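Local coordinates for beta-lactamase domain protein (Burkholderia ambifaria, PDB 5I0P) that binds two zinc ions in a metallo-beta-lactamase fold and is probably a metal-dependent hydrolase whose substrate is not established, at residues Gly262-Glu265 and Thr266-Pro269; Ala255-Leu258 and Glu259-Arg263; Ile78-His81 and Trp82-Phe86; Ser230-Met233 and Val234-Arg237; Met129-Gly132 and Glu133-Gly137. All coordinates share one frame; numbering follows the deposited sequence.

Contact 1 of 5, residues Gly262-Glu265 and Thr266-Pro269; sequences GRYE and TMAP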
loop_
_atom_site.group_PDB
_atom_site.type_symbol
_atom_site.label_atom_id
_atom_site.label_comp_id
_atom_site.label_asym_id
_atom_site.label_seq_id
_atom_site.Cartn_x
_atom_site.Cartn_y
_atom_site.Cartn_z
ATOM N N GLY A 262 14.094 -5.709 0.896
ATOM C CA GLY A 262 15.210 -6.251 0.152
ATOM C C GLY A 262 14.893 -6.573 -1.293
ATOM O O GLY A 262 15.802 -6.576 -2.125
ATOM N N ARG A 263 13.620 -6.817 -1.617
ATOM C CA ARG A 263 13.219 -7.079 -2.995
ATOM C C ARG A 263 13.473 -5.892 -3.936
ATOM O O ARG A 263 13.731 -6.078 -5.134
ATOM C CB ARG A 263 11.737 -7.442 -3.010
ATOM C CG ARG A 263 11.379 -8.695 -2.245
ATOM C CD ARG A 263 12.110 -9.948 -2.784
ATOM N NE ARG A 263 12.006 -10.193 -4.238
ATOM C CZ ARG A 263 10.968 -10.752 -4.875
ATOM N NH1 ARG A 263 9.880 -11.118 -4.214
ATOM N NH2 ARG A 263 11.023 -10.952 -6.182
ATOM N N TYR A 264 13.391 -4.666 -3.436
ATOM C CA TYR A 264 13.610 -3.525 -4.311
ATOM C C TYR A 264 15.039 -3.022 -4.224
ATOM O O TYR A 264 15.539 -2.490 -5.213
ATOM C CB TYR A 264 12.630 -2.407 -3.954
ATOM C CG TYR A 264 11.283 -2.968 -3.582
ATOM C CD1 TYR A 264 10.406 -3.402 -4.555
ATOM C CD2 TYR A 264 10.916 -3.109 -2.247
ATOM C CE1 TYR A 264 9.172 -3.958 -4.210
ATOM C CE2 TYR A 264 9.717 -3.646 -1.903
ATOM C CZ TYR A 264 8.840 -4.087 -2.882
ATOM O OH TYR A 264 7.619 -4.653 -2.534
ATOM N N GLU A 265 15.723 -3.269 -3.094
ATOM C CA GLU A 265 17.122 -2.879 -2.929
ATOM C C GLU A 265 18.001 -3.438 -4.043
ATOM O O GLU A 265 18.959 -2.785 -4.470
ATOM C CB GLU A 265 17.650 -3.367 -1.579
ATOM C CG GLU A 265 17.711 -2.351 -0.455
ATOM C CD GLU A 265 17.935 -3.007 0.919
ATOM O OE1 GLU A 265 17.501 -4.166 1.123
ATOM O OE2 GLU A 265 18.545 -2.364 1.803
ATOM N N THR A 266 17.715 -4.647 -4.517
ATOM C CA THR A 266 18.610 -5.252 -5.498
ATOM C C THR A 266 18.267 -4.880 -6.932
ATOM O O THR A 266 19.035 -5.228 -7.834
ATOM C CB THR A 266 18.617 -6.793 -5.391
ATOM O OG1 THR A 266 17.270 -7.294 -5.387
ATOM C CG2 THR A 266 19.370 -7.254 -4.146
ATOM N N MET A 267 17.138 -4.209 -7.159
ATOM C CA MET A 267 16.729 -3.805 -8.491
ATOM C C MET A 267 17.665 -2.701 -9.007
ATOM O O MET A 267 18.493 -2.162 -8.276
ATOM C CB MET A 267 15.282 -3.313 -8.484
ATOM C CG MET A 267 14.220 -4.364 -8.172
ATOM S SD MET A 267 12.554 -3.656 -8.032
ATOM C CE MET A 267 11.538 -5.054 -7.543
ATOM N N ALA A 268 17.540 -2.390 -10.296
ATOM C CA ALA A 268 18.461 -1.462 -10.943
ATOM C C ALA A 268 18.414 -0.088 -10.277
ATOM O O ALA A 268 17.331 0.405 -9.934
ATOM C CB ALA A 268 18.114 -1.306 -12.425
ATOM N N PRO A 269 19.560 0.568 -10.121
ATOM C CA PRO A 269 19.584 1.894 -9.483
ATOM C C PRO A 269 18.709 2.912 -10.172
ATOM O O PRO A 269 18.115 3.761 -9.504
ATOM C CB PRO A 269 21.058 2.301 -9.607
ATOM C CG PRO A 269 21.773 1.048 -9.649
ATOM C CD PRO A 269 20.908 0.095 -10.437
#

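Contact 2 of 5, residues Ala255-Leu258 and Glu259-Arg263; sequences ALYL and ESLGR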
loop_
_atom_site.group_PDB
_atom_site.type_symbol
_atom_site.label_atom_id
_atom_site.label_comp_id
_atom_site.label_asym_id
_atom_site.label_seq_id
_atom_site.Cartn_x
_atom_site.Cartn_y
_atom_site.Cartn_z
ATOM N N ALA A 255 9.358 -6.417 11.060
ATOM C CA ALA A 255 10.376 -7.298 10.514
ATOM C C ALA A 255 9.997 -7.787 9.111
ATOM O O ALA A 255 10.838 -7.804 8.210
ATOM C CB ALA A 255 10.616 -8.456 11.464
ATOM N N LEU A 256 8.738 -8.187 8.908
ATOM C CA LEU A 256 8.285 -8.586 7.579
ATOM C C LEU A 256 8.518 -7.467 6.571
ATOM O O LEU A 256 8.969 -7.710 5.444
ATOM C CB LEU A 256 6.793 -8.965 7.626
ATOM C CG LEU A 256 6.517 -10.255 8.408
ATOM C CD1 LEU A 256 5.018 -10.548 8.644
ATOM C CD2 LEU A 256 7.172 -11.364 7.651
ATOM N N TYR A 257 8.211 -6.229 6.968
ATOM C CA TYR A 257 8.343 -5.111 6.053
ATOM C C TYR A 257 9.801 -4.854 5.722
ATOM O O TYR A 257 10.157 -4.658 4.554
ATOM C CB TYR A 257 7.689 -3.881 6.639
ATOM C CG TYR A 257 7.919 -2.665 5.788
ATOM C CD1 TYR A 257 7.257 -2.505 4.563
ATOM C CD2 TYR A 257 8.826 -1.667 6.197
ATOM C CE1 TYR A 257 7.484 -1.369 3.781
ATOM C CE2 TYR A 257 9.049 -0.546 5.424
ATOM C CZ TYR A 257 8.382 -0.399 4.216
ATOM O OH TYR A 257 8.628 0.727 3.451
ATOM N N LEU A 258 10.655 -4.826 6.746
ATOM C CA LEU A 258 12.073 -4.605 6.525
ATOM C C LEU A 258 12.663 -5.724 5.679
ATOM O O LEU A 258 13.610 -5.504 4.920
ATOM C CB LEU A 258 12.801 -4.471 7.873
ATOM C CG LEU A 258 12.381 -3.239 8.705
ATOM C CD1 LEU A 258 13.067 -3.205 10.063
ATOM C CD2 LEU A 258 12.567 -1.925 7.961
ATOM N N GLU A 259 12.151 -6.936 5.817
ATOM C CA GLU A 259 12.635 -8.006 4.960
ATOM C C GLU A 259 12.109 -7.838 3.536
ATOM O O GLU A 259 12.862 -7.986 2.576
ATOM C CB GLU A 259 12.243 -9.346 5.545
ATOM C CG GLU A 259 12.673 -10.563 4.758
ATOM C CD GLU A 259 12.047 -11.831 5.332
ATOM O OE1 GLU A 259 12.704 -12.896 5.273
ATOM O OE2 GLU A 259 10.910 -11.760 5.876
ATOM N N SER A 260 10.837 -7.473 3.380
ATOM C CA SER A 260 10.304 -7.245 2.041
ATOM C C SER A 260 11.077 -6.152 1.281
ATOM O O SER A 260 11.208 -6.215 0.056
ATOM C CB SER A 260 8.835 -6.861 2.151
ATOM O OG SER A 260 8.084 -7.904 2.701
ATOM N N LEU A 261 11.634 -5.169 1.984
ATOM C CA LEU A 261 12.310 -4.087 1.281
ATOM C C LEU A 261 13.510 -4.577 0.497
ATOM O O LEU A 261 13.880 -3.950 -0.503
ATOM C CB LEU A 261 12.720 -2.998 2.262
ATOM C CG LEU A 261 11.594 -2.100 2.755
ATOM C CD1 LEU A 261 12.207 -0.980 3.581
ATOM C CD2 LEU A 261 10.816 -1.514 1.596
ATOM N N GLY A 262 14.094 -5.709 0.896
ATOM C CA GLY A 262 15.210 -6.251 0.152
ATOM C C GLY A 262 14.893 -6.573 -1.293
ATOM O O GLY A 262 15.802 -6.576 -2.125
ATOM N N ARG A 263 13.620 -6.817 -1.617
ATOM C CA ARG A 263 13.219 -7.079 -2.995
ATOM C C ARG A 263 13.473 -5.892 -3.936
ATOM O O ARG A 263 13.731 -6.078 -5.134
ATOM C CB ARG A 263 11.737 -7.442 -3.010
ATOM C CG ARG A 263 11.379 -8.695 -2.245
ATOM C CD ARG A 263 12.110 -9.948 -2.784
ATOM N NE ARG A 263 12.006 -10.193 -4.238
ATOM C CZ ARG A 263 10.968 -10.752 -4.875
ATOM N NH1 ARG A 263 9.880 -11.118 -4.214
ATOM N NH2 ARG A 263 11.023 -10.952 -6.182
#

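Contact 3 of 5, residues Ile78-His81 and Trp82-Phe86; sequences IRTH and WEQIF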
loop_
_atom_site.group_PDB
_atom_site.type_symbol
_atom_site.label_atom_id
_atom_site.label_comp_id
_atom_site.label_asym_id
_atom_site.label_seq_id
_atom_site.Cartn_x
_atom_site.Cartn_y
_atom_site.Cartn_z
ATOM N N ILE A 78 -13.811 11.314 -6.604
ATOM C CA ILE A 78 -13.029 10.383 -7.402
ATOM C C ILE A 78 -13.887 9.792 -8.516
ATOM O O ILE A 78 -13.456 9.718 -9.677
ATOM C CB ILE A 78 -12.409 9.298 -6.499
ATOM C CG1 ILE A 78 -11.377 9.952 -5.559
ATOM C CG2 ILE A 78 -11.817 8.158 -7.317
ATOM C CD1 ILE A 78 -10.469 8.980 -4.754
ATOM N N ARG A 79 -15.121 9.399 -8.193
ATOM C CA ARG A 79 -16.012 8.818 -9.195
ATOM C C ARG A 79 -16.166 9.767 -10.382
ATOM O O ARG A 79 -16.070 9.360 -11.551
ATOM C CB ARG A 79 -17.361 8.533 -8.534
ATOM C CG ARG A 79 -17.885 7.134 -8.653
ATOM C CD ARG A 79 -18.547 6.621 -7.368
ATOM N NE ARG A 79 -19.533 7.520 -6.758
ATOM C CZ ARG A 79 -19.672 7.666 -5.436
ATOM N NH1 ARG A 79 -18.857 7.006 -4.596
ATOM N NH2 ARG A 79 -20.601 8.483 -4.943
ATOM N N THR A 80 -16.383 11.057 -10.078
ATOM C CA THR A 80 -16.538 12.085 -11.093
ATOM C C THR A 80 -15.293 12.172 -11.964
ATOM O O THR A 80 -15.394 12.334 -13.191
ATOM C CB THR A 80 -16.810 13.447 -10.426
ATOM O OG1 THR A 80 -18.015 13.396 -9.648
ATOM C CG2 THR A 80 -16.965 14.564 -11.496
ATOM N N HIS A 81 -14.102 12.087 -11.343
ATOM C CA HIS A 81 -12.861 12.168 -12.108
ATOM C C HIS A 81 -12.647 10.920 -12.973
ATOM O O HIS A 81 -12.152 11.016 -14.106
ATOM C CB HIS A 81 -11.679 12.400 -11.166
ATOM C CG HIS A 81 -11.704 13.728 -10.461
ATOM N ND1 HIS A 81 -12.327 14.844 -10.983
ATOM C CD2 HIS A 81 -11.165 14.122 -9.280
ATOM C CE1 HIS A 81 -12.177 15.860 -10.151
ATOM N NE2 HIS A 81 -11.469 15.454 -9.116
ATOM N N TRP A 82 -13.025 9.742 -12.476
ATOM C CA TRP A 82 -12.964 8.550 -13.315
ATOM C C TRP A 82 -13.866 8.706 -14.533
ATOM O O TRP A 82 -13.455 8.410 -15.667
ATOM C CB TRP A 82 -13.376 7.311 -12.520
ATOM C CG TRP A 82 -12.264 6.542 -11.900
ATOM C CD1 TRP A 82 -12.156 6.189 -10.587
ATOM C CD2 TRP A 82 -11.107 6.006 -12.561
ATOM N NE1 TRP A 82 -11.002 5.468 -10.387
ATOM C CE2 TRP A 82 -10.334 5.347 -11.577
ATOM C CE3 TRP A 82 -10.636 6.038 -13.885
ATOM C CZ2 TRP A 82 -9.133 4.685 -11.878
ATOM C CZ3 TRP A 82 -9.435 5.393 -14.184
ATOM C CH2 TRP A 82 -8.697 4.728 -13.178
ATOM N N GLU A 83 -15.101 9.187 -14.318
ATOM C CA GLU A 83 -16.008 9.389 -15.449
ATOM C C GLU A 83 -15.419 10.340 -16.470
ATOM O O GLU A 83 -15.577 10.127 -17.674
ATOM C CB GLU A 83 -17.370 9.893 -14.984
ATOM C CG GLU A 83 -18.250 8.771 -14.430
ATOM C CD GLU A 83 -18.569 7.714 -15.474
ATOM O OE1 GLU A 83 -18.589 6.536 -15.123
ATOM O OE2 GLU A 83 -18.773 8.060 -16.657
ATOM N N GLN A 84 -14.704 11.367 -16.010
ATOM C CA GLN A 84 -14.035 12.279 -16.926
ATOM C C GLN A 84 -12.894 11.589 -17.664
ATOM O O GLN A 84 -12.679 11.838 -18.858
ATOM C CB GLN A 84 -13.517 13.498 -16.170
ATOM C CG GLN A 84 -14.582 14.533 -15.854
ATOM C CD GLN A 84 -14.133 15.551 -14.809
ATOM O OE1 GLN A 84 -13.010 15.489 -14.276
ATOM N NE2 GLN A 84 -15.026 16.490 -14.498
ATOM N N ILE A 85 -12.153 10.715 -16.982
ATOM C CA ILE A 85 -11.080 10.003 -17.669
ATOM C C ILE A 85 -11.648 9.016 -18.678
ATOM O O ILE A 85 -11.094 8.839 -19.772
ATOM C CB ILE A 85 -10.154 9.316 -16.656
ATOM C CG1 ILE A 85 -9.124 10.326 -16.113
ATOM C CG2 ILE A 85 -9.524 8.036 -17.271
ATOM C CD1 ILE A 85 -8.991 10.330 -14.629
ATOM N N PHE A 86 -12.766 8.369 -18.339
ATOM C CA PHE A 86 -13.429 7.509 -19.306
ATOM C C PHE A 86 -13.824 8.296 -20.538
ATOM O O PHE A 86 -13.702 7.806 -21.670
ATOM C CB PHE A 86 -14.681 6.874 -18.694
ATOM C CG PHE A 86 -14.434 6.043 -17.459
ATOM C CD1 PHE A 86 -13.198 5.445 -17.226
ATOM C CD2 PHE A 86 -15.466 5.826 -16.557
ATOM C CE1 PHE A 86 -12.990 4.638 -16.087
ATOM C CE2 PHE A 86 -15.284 5.016 -15.429
ATOM C CZ PHE A 86 -14.043 4.426 -15.186
#

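Contact 4 of 5, residues Ser230-Met233 and Val234-Arg237; sequences SGDM and VLPR. With ZN (zinc ion), chain E; ZN (zinc ion), chain F.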
loop_
_atom_site.group_PDB
_atom_site.type_symbol
_atom_site.label_atom_id
_atom_site.label_comp_id
_atom_site.label_asym_id
_atom_site.label_seq_id
_atom_site.Cartn_x
_atom_site.Cartn_y
_atom_site.Cartn_z
ATOM N N SER A 230 5.086 0.541 -7.197
ATOM C CA SER A 230 5.539 0.123 -5.883
ATOM C C SER A 230 4.418 0.030 -4.864
ATOM O O SER A 230 4.659 -0.473 -3.762
ATOM C CB SER A 230 6.632 1.063 -5.358
ATOM O OG SER A 230 6.143 2.347 -5.080
ATOM N N GLY A 231 3.199 0.435 -5.219
ATOM C CA GLY A 231 2.114 0.390 -4.246
ATOM C C GLY A 231 2.464 1.274 -3.065
ATOM O O GLY A 231 2.968 2.393 -3.221
ATOM N N ASP A 232 2.230 0.768 -1.865
ATOM C CA ASP A 232 2.612 1.490 -0.668
ATOM C C ASP A 232 3.918 0.977 -0.074
ATOM O O ASP A 232 4.296 1.429 1.006
ATOM C CB ASP A 232 1.533 1.396 0.414
ATOM C CG ASP A 232 0.298 2.224 0.128
ATOM O OD1 ASP A 232 0.202 3.013 -0.825
ATOM O OD2 ASP A 232 -0.629 2.074 0.921
ATOM N N MET A 233 4.615 0.039 -0.733
ATOM C CA MET A 233 5.793 -0.547 -0.094
ATOM C C MET A 233 6.978 0.419 -0.101
ATOM O O MET A 233 7.749 0.467 0.872
ATOM C CB MET A 233 6.172 -1.877 -0.763
ATOM C CG MET A 233 5.149 -2.939 -0.519
ATOM S SD MET A 233 5.064 -3.449 1.222
ATOM C CE MET A 233 6.677 -4.201 1.485
ATOM N N VAL A 234 7.137 1.212 -1.160
ATOM C CA VAL A 234 8.211 2.218 -1.220
ATOM C C VAL A 234 7.576 3.546 -1.600
ATOM O O VAL A 234 7.204 3.752 -2.768
ATOM C CB VAL A 234 9.326 1.868 -2.218
ATOM C CG1 VAL A 234 10.494 2.845 -2.048
ATOM C CG2 VAL A 234 9.771 0.387 -2.096
ATOM N N LEU A 235 7.448 4.442 -0.625
ATOM C CA LEU A 235 6.923 5.750 -0.891
ATOM C C LEU A 235 8.029 6.800 -0.740
ATOM O O LEU A 235 8.858 6.697 0.168
ATOM C CB LEU A 235 5.760 6.073 0.034
ATOM C CG LEU A 235 4.659 5.021 0.023
ATOM C CD1 LEU A 235 3.648 5.266 1.166
ATOM C CD2 LEU A 235 3.981 4.969 -1.295
ATOM N N PRO A 236 8.119 7.765 -1.666
ATOM C CA PRO A 236 9.280 8.669 -1.640
ATOM C C PRO A 236 9.279 9.615 -0.455
ATOM O O PRO A 236 10.353 9.943 0.051
ATOM C CB PRO A 236 9.207 9.406 -3.005
ATOM C CG PRO A 236 7.785 9.341 -3.416
ATOM C CD PRO A 236 7.298 7.964 -2.883
ATOM N N ARG A 237 8.126 10.095 -0.005
ATOM C CA ARG A 237 8.162 11.121 1.022
ATOM C C ARG A 237 7.663 10.659 2.383
ATOM O O ARG A 237 7.979 11.310 3.383
ATOM C CB ARG A 237 7.369 12.369 0.583
HETATM ZN ZN ZN E . -1.923 0.941 2.105
HETATM ZN ZN ZN F . -2.074 3.756 -0.015
#

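Contact 5 of 5, residues Met129-Gly132 and Glu133-Gly137; sequences MTLG and EYMFG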
loop_
_atom_site.group_PDB
_atom_site.type_symbol
_atom_site.label_atom_id
_atom_site.label_comp_id
_atom_site.label_asym_id
_atom_site.label_seq_id
_atom_site.Cartn_x
_atom_site.Cartn_y
_atom_site.Cartn_z
ATOM N N MET A 129 -6.032 -9.557 -8.231
ATOM C CA MET A 129 -5.593 -9.250 -6.869
ATOM C C MET A 129 -4.943 -10.495 -6.262
ATOM O O MET A 129 -5.179 -11.628 -6.706
ATOM C CB MET A 129 -6.778 -8.787 -6.022
ATOM C CG MET A 129 -6.497 -7.955 -4.812
ATOM S SD MET A 129 -8.077 -7.268 -4.266
ATOM C CE MET A 129 -7.625 -6.300 -2.813
ATOM N N THR A 130 -4.125 -10.286 -5.241
ATOM C CA THR A 130 -3.606 -11.442 -4.525
ATOM C C THR A 130 -4.684 -12.003 -3.608
ATOM O O THR A 130 -5.618 -11.300 -3.201
ATOM C CB THR A 130 -2.365 -11.115 -3.690
ATOM O OG1 THR A 130 -2.709 -10.193 -2.652
ATOM C CG2 THR A 130 -1.214 -10.579 -4.550
ATOM N N LEU A 131 -4.551 -13.299 -3.315
ATOM C CA LEU A 131 -5.515 -13.992 -2.466
ATOM C C LEU A 131 -5.599 -13.364 -1.075
ATOM O O LEU A 131 -6.696 -13.212 -0.525
ATOM C CB LEU A 131 -5.145 -15.467 -2.363
ATOM C CG LEU A 131 -6.132 -16.358 -1.594
ATOM C CD1 LEU A 131 -6.178 -17.770 -2.208
ATOM C CD2 LEU A 131 -5.828 -16.457 -0.083
ATOM N N GLY A 132 -4.447 -13.074 -0.448
ATOM C CA GLY A 132 -4.495 -12.513 0.892
ATOM C C GLY A 132 -5.212 -11.174 0.925
ATOM O O GLY A 132 -6.067 -10.935 1.777
ATOM N N GLU A 133 -4.925 -10.311 -0.044
ATOM C CA GLU A 133 -5.558 -8.998 -0.056
ATOM C C GLU A 133 -7.039 -9.106 -0.362
ATOM O O GLU A 133 -7.865 -8.506 0.331
ATOM C CB GLU A 133 -4.865 -8.085 -1.079
ATOM C CG GLU A 133 -3.379 -7.896 -0.809
ATOM C CD GLU A 133 -3.121 -7.026 0.419
ATOM O OE1 GLU A 133 -4.056 -6.297 0.834
ATOM O OE2 GLU A 133 -1.983 -7.053 0.955
ATOM N N TYR A 134 -7.399 -9.908 -1.369
ATOM C CA TYR A 134 -8.802 -10.034 -1.724
ATOM C C TYR A 134 -9.604 -10.607 -0.567
ATOM O O TYR A 134 -10.617 -10.032 -0.160
ATOM C CB TYR A 134 -8.949 -10.901 -2.971
ATOM C CG TYR A 134 -10.400 -11.120 -3.344
ATOM C CD1 TYR A 134 -11.148 -10.126 -3.937
ATOM C CD2 TYR A 134 -11.024 -12.302 -3.054
ATOM C CE1 TYR A 134 -12.495 -10.339 -4.256
ATOM C CE2 TYR A 134 -12.352 -12.518 -3.341
ATOM C CZ TYR A 134 -13.092 -11.545 -3.951
ATOM O OH TYR A 134 -14.432 -11.793 -4.254
ATOM N N MET A 135 -9.135 -11.714 0.005
ATOM C CA MET A 135 -9.803 -12.347 1.143
ATOM C C MET A 135 -9.926 -11.382 2.326
ATOM O O MET A 135 -11.017 -11.179 2.869
ATOM C CB MET A 135 -8.995 -13.576 1.553
ATOM C CG MET A 135 -9.748 -14.869 1.603
ATOM S SD MET A 135 -10.416 -15.305 0.028
ATOM C CE MET A 135 -9.523 -16.834 -0.258
ATOM N N PHE A 136 -8.815 -10.744 2.719
ATOM C CA PHE A 136 -8.870 -9.774 3.808
ATOM C C PHE A 136 -9.820 -8.629 3.483
ATOM O O PHE A 136 -10.598 -8.195 4.346
ATOM C CB PHE A 136 -7.485 -9.206 4.115
ATOM C CG PHE A 136 -7.430 -8.487 5.415
ATOM C CD1 PHE A 136 -8.037 -9.019 6.524
ATOM C CD2 PHE A 136 -6.816 -7.252 5.522
ATOM C CE1 PHE A 136 -8.013 -8.344 7.735
ATOM C CE2 PHE A 136 -6.785 -6.562 6.732
ATOM C CZ PHE A 136 -7.388 -7.108 7.841
ATOM N N GLY A 137 -9.755 -8.119 2.246
ATOM C CA GLY A 137 -10.693 -7.092 1.824
ATOM C C GLY A 137 -12.134 -7.548 1.952
ATOM O O GLY A 137 -12.994 -6.810 2.445
#

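Contact 1 of 5, residues Gly262-Glu265 and Thr266-Pro269
A type I beta turn running from Tyr264 to Met267, with Glu265 and Thr266 at its corners, closes the short helix 262-265 and releases the chain toward strand 272-275. Its single hydrogen bond runs from Met267 N to Tyr264 O, 3.0 Å apart, with the donor well above the carbonyl plane and an N-H···O angle of 149°. From the last position of the turn, the methionine side chain folds back along the helix end instead of following the departing backbone. Its CG stands beside the backbone N (chi1 -66°) and the rest is extended, which lays it alongside the tyrosine with both pointing the same way. Met267 CE reaches Tyr264 CD1 at 3.6 Å and also lies 3.4 Å from Arg263 O. The sulfur comes to the ring from its edge, SD being 5.4 Å from the Tyr264 centroid, while Arg263 CB sits over one ring face. Further out, Leu228 of strand 227-231 touches both Tyr264 and Met267, and helix 284-308 contributes Val284 and Ile288 against the tyrosine. On the polar side, Glu265 pairs with Arg292. The whole is a clear example of a helix-terminating type I turn backed by a Met-aromatic contact.

Contact 2 of 5, residues Ala255-Leu258 and Glu259-Arg263
Leu256 and Ser260 illustrate how one helical carbonyl can serve two donors of the same residue. Ser260 N reaches Leu256 O at 2.8 Å in the regular helical bond, and Ser260 OG reaches the same Leu256 O at 2.9 Å, the two arriving from opposite faces of the carbonyl plane. The hydroxyl can do this because chi1 of -63° sets OG beside its own backbone N, turned back along the helix; OG in addition receives Tyr211 N. Ala255 O is satisfied by Glu259 N at 2.9 Å, and Tyr257 O by Leu261 N at 3.0 Å. The pattern then fails: Gly262 N lies 4.1 Å from Leu258 O and bonds instead to Glu259 O at 3.1 Å, while Leu258 O takes a hydrogen bond from Arg292. Beside this break, Leu261 lies over one face of the Tyr257 ring, its CG 4.2 Å from the centroid in a CH-pi contact. The Tyr257 hydroxyl has partners in Met233 O and Thr240 OG1. The junction of helices 253-260 and 262-265 thus rests on helix 284-308 through Leu291, Arg292 and His295, with the loop after strand 227-231 reaching it at Met233.

Contact 3 of 5, residues Ile78-His81 and Trp82-Phe86
His81, Trp82 and Gln84 carry most of this contact, about two and a half turns of helix 76-88. His81 and Gln84 lie alongside one another and point the same way, one helical turn apart. Their polar ends meet where Gln84 OE1 comes to the edge of the imidazole, near its plane, and accepts from His81 ND1. At 3.4 Å between His81 ND1 and Gln84 OE1 the bond is weak, though reasonably straight at 153°, and the ring and amide planes are turned 37° from each other. The other branch of the amide, Gln84 NE2, approaches the methyl CG2 of Thr80 at 4.1 Å, so the glutamine spans two residues of the preceding turn.

Trp82 belongs to the buried side. Its N donates to Ile78 O at 2.8 Å, and its indole runs beside Ile78, with CD1 of Trp82 3.8 Å from CG2 of Ile78. Chi1 of -66° turns CG1 of Ile78 beside the backbone N and leaves CG2 anti to it, where it meets the indole. The indole NH is satisfied by Cys71 O, and Leu40, Met42, Leu53 and Leu114 touch the Trp82 side chain. Backbone bonds from Glu83 N to Arg79 O, 2.9 Å, and from Ile85 N to His81 O, also 2.9 Å, keep the helix regular, while the Glu83 carboxylate makes a salt bridge with Arg122 and accepts from Asp119 N. Packing Ile78, Trp82 and Ile85 on the sheet, this is the connecting helix of the beta-alpha-beta unit that links parallel strands 63-69 and 95-99 in the metallo-beta-lactamase fold.

Contact 4 of 5, residues Ser230-Met233 and Val234-Arg237
Ser230 and Val234 close the tight half of this contact, the bend by which the chain leaves strand 227-231 beside the two zinc ions. Ser230 OG donates to Val234 O at 2.9 Å; chi1 of 68° puts the hydroxyl between backbone N and carbonyl carbon. Inside the bend, Met233 N bonds to Ser230 O at 3.1 Å, making a type II' turn whose first central residue, Gly231, has the positive phi that favours glycine. Leu235 then brings its side chain back over the turn, with CD2 3.4 Å from Gly231 O and CG 3.7 Å from Asp232 O.

Beyond Leu235 contact with residues 230-233 ends: Pro236 is still buried, but against Pro275, Leu16 and Tyr18, and only Arg237 is partly exposed, its side chain modelled only as far as CB.

The carboxylate of Asp232 projects from the turn and bridges both metals. Its OD2 lies 2.1 Å from one zinc, shared with His102, His104 and His213. The second zinc, whose site also includes Asp106, His107 and His277, is held by both oxygens of Asp232, OD1 at 2.5 Å and OD2 at 2.4 Å. In the second shell, His217 bonds to Asp232 N and Thr240 to Asp232 O. A turn at a strand end presenting a bridging aspartate is characteristic of many dinuclear members of the metallo-beta-lactamase superfamily, glyoxalase II among them.

Contact 5 of 5, residues Met129-Gly132 and Glu133-Gly137
Met129, on strand 126-130, crosses Glu133 and Tyr134 of the helix it precedes at about a right angle. Its extended chain, with CG anti to the backbone N (chi1 -157°), carries CE to 3.7 Å from Glu133 CB, while SD lies 4.0 Å from Tyr134 CB and at the edge of that ring. Next comes Thr130, the N-cap. Its OG1 accepts a weak, fairly straight capping bond from Glu133 N, at 3.4 Å and 157°, and also bonds to Glu216 O; its carbonyl takes Tyr134 N at 2.9 Å. Leu131 opens the helix proper: Leu131 O accepts from Met135 N, and the methyl CE of Met135 lies 3.7 Å from Leu131 CG. Gly132 O continues the series with Phe136 N, and Gly132 N is met by the carboxylate of Glu216.

Glu133 matters beyond the cap. Bent at chi2 (-71°), its side chain runs beside that of Thr130 and delivers the carboxylate to Cys103 N through OE1 and to Ser214 OG and Glu216 N through OE2. Three bonds to two loops fix the rotation of this group next to the zinc ligand His102, which is consistent with a second-shell part in holding the metal-binding loops in place.

The five contacts are all short-range, yet they differ with depth. Contact 4 is wholly buried and alone contains a metal ligand; the others are partly buried, each with a side open to solvent. Contacts 1 and 2 share Gly262 and Arg263, and both touch contact 4: Tyr264 packs on Met233 and Val234, and contact 2 meets the same residues through packing and a polar bond. Contact 5 stands about 8 Å from contact 4 at the nearest atoms, approaching a different zinc ligand, His102, from the first turn of helix 131-141. Contact 3, remote from contacts 1 and 2, is ordinary helix. Metal coordination, capping, turn closure and regular helical bonding thus follow place in the fold.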